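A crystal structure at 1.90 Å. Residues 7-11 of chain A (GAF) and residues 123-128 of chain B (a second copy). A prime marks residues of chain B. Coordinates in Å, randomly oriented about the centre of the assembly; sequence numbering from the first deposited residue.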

# COMPACT_ATOMS: atom_id res chain seq x y z
N PHE A 7 -15.90 16.38 -6.20
CA PHE A 7 -14.85 15.34 -6.35
C PHE A 7 -14.48 14.63 -5.03
O PHE A 7 -14.76 15.12 -3.93
CB PHE A 7 -13.55 15.93 -6.93
CG PHE A 7 -13.66 16.41 -8.35
CD1 PHE A 7 -13.54 17.77 -8.65
CD2 PHE A 7 -13.88 15.50 -9.39
CE1 PHE A 7 -13.64 18.23 -9.97
CE2 PHE A 7 -13.99 15.95 -10.73
CZ PHE A 7 -13.87 17.32 -11.02
N HIS A 8 -13.83 13.48 -5.13
CA HIS A 8 -13.38 12.77 -3.94
C HIS A 8 -11.95 12.34 -4.31
O HIS A 8 -11.65 12.24 -5.51
CB HIS A 8 -14.23 11.53 -3.67
CG HIS A 8 -15.60 11.82 -3.14
ND1 HIS A 8 -16.71 11.96 -3.97
CD2 HIS A 8 -16.06 11.99 -1.88
CE1 HIS A 8 -17.78 12.21 -3.23
NE2 HIS A 8 -17.41 12.23 -1.96
N HIS A 9 -11.09 12.13 -3.31
CA HIS A 9 -9.71 11.69 -3.58
C HIS A 9 -9.65 10.54 -4.57
O HIS A 9 -8.79 10.52 -5.46
CB HIS A 9 -9.02 11.21 -2.30
CG HIS A 9 -8.64 12.31 -1.36
ND1 HIS A 9 -9.59 13.08 -0.71
CD2 HIS A 9 -7.44 12.80 -1.00
CE1 HIS A 9 -8.97 14.00 0.02
NE2 HIS A 9 -7.67 13.85 -0.14
N ALA A 10 -10.54 9.56 -4.38
CA ALA A 10 -10.57 8.37 -5.24
C ALA A 10 -10.65 8.66 -6.74
O ALA A 10 -10.12 7.90 -7.56
CB ALA A 10 -11.73 7.48 -4.83
N ASP A 11 -11.30 9.76 -7.10
CA ASP A 11 -11.52 10.15 -8.49
C ASP A 11 -10.24 10.30 -9.34
O ASP A 11 -10.30 10.26 -10.55
CB ASP A 11 -12.31 11.47 -8.53
CG ASP A 11 -13.72 11.32 -7.97
OD1 ASP A 11 -14.31 12.32 -7.52
OD2 ASP A 11 -14.25 10.18 -7.99
N ILE B 123 -16.13 11.29 6.51
CA ILE B 123 -15.12 11.93 5.64
C ILE B 123 -14.91 10.89 4.57
O ILE B 123 -14.29 9.86 4.84
CB ILE B 123 -13.78 12.20 6.44
CG1 ILE B 123 -14.09 13.18 7.57
CG2 ILE B 123 -12.68 12.69 5.49
CD1 ILE B 123 -12.94 13.46 8.52
N ALA B 124 -15.52 11.10 3.40
CA ALA B 124 -15.41 10.17 2.30
C ALA B 124 -14.15 10.40 1.46
O ALA B 124 -13.94 11.50 0.92
CB ALA B 124 -16.65 10.29 1.39
N CYS B 125 -13.31 9.38 1.35
CA CYS B 125 -12.10 9.46 0.49
C CYS B 125 -12.58 8.90 -0.88
O CYS B 125 -12.16 9.33 -1.96
CB CYS B 125 -10.94 8.65 1.09
SG CYS B 125 -10.53 9.22 2.78
N ASP B 126 -13.47 7.93 -0.82
CA ASP B 126 -14.05 7.32 -2.02
C ASP B 126 -15.54 7.59 -1.95
O ASP B 126 -16.23 7.15 -1.00
CB ASP B 126 -13.78 5.80 -2.06
CG ASP B 126 -14.19 5.14 -3.41
OD1 ASP B 126 -15.18 5.60 -4.05
OD2 ASP B 126 -13.52 4.16 -3.85
N GLY B 127 -16.06 8.33 -2.93
CA GLY B 127 -17.48 8.62 -2.92
C GLY B 127 -18.34 7.38 -3.04
O GLY B 127 -19.55 7.46 -2.78
N GLU B 128 -17.77 6.22 -3.42
CA GLU B 128 -18.62 5.02 -3.55
C GLU B 128 -18.68 4.15 -2.32
O GLU B 128 -19.36 3.12 -2.32
CB GLU B 128 -18.16 4.13 -4.69
CG GLU B 128 -18.75 4.54 -6.00
CD GLU B 128 -17.66 4.73 -7.01
OE1 GLU B 128 -17.40 3.80 -7.83
OE2 GLU B 128 -17.05 5.83 -6.95
O HOH W 1 -12.55 12.92 -0.74
O HOH W 2 -15.33 8.68 -5.74

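Contact between residues 7-11 of one GAF chain and residues 123-128 of the second copy, burying 285 Å² in all. One direct hydrogen bond joins the stretches: Ala10 N donates to Cys125′ O (2.9 Å, 162° at the hydrogen). His9 N lies 3.3 Å from the same Cys125′ O, but its angle is too poor for a bond. The start of the 3-10 segment is held by its own chain: Asp11 N donates to His8 O (3.0 Å), and the chi1 m rotamer of Asp11 (-66°) brings OD1 back to accept from His8 N (2.7 Å), so side chain and backbone together close the turn. The other carboxylate oxygen, Asp11 OD2, receives a hydrogen bond from water 2 (2.9 Å), which accepts one from Gly127′ N (2.9 Å) and so links the chains. His8, also m (-73°), points toward chain B with chi2 at 93°, laying its imidazole against the backbone. Gly127′ covers one face, its CA 3.5 Å from the centroid of the His8 ring and 6° off the normal, a CH-pi contact; a CB here would stand 2.6 Å from His8 ND1, a clash, so the close packing relies on glycine. At the ring edge, near its plane, His8 CD2 approaches Ala124′ O (3.5 Å); His8 CD2 also lies 3.7 Å from Ala124′ CB. His9, again m (-73°), places ND1 3.0 Å from water 1, to which it is hydrogen-bonded; that water donates to Ala124′ O (2.6 Å), forming a second bridge. The small Ala10 side chain points toward Asp126′, with Ala10 CB 3.6 Å from Asp126′ CA and 3.7 Å from Asp126′ CG. Asp126′ is t (-172°), and its OD1 accepts from Glu128′ N (2.7 Å, 163°), tying down the local turn, while OD2 is satisfied elsewhere in the structure. Cys125′ directs its CB away, so it meets chain A through its carbonyl.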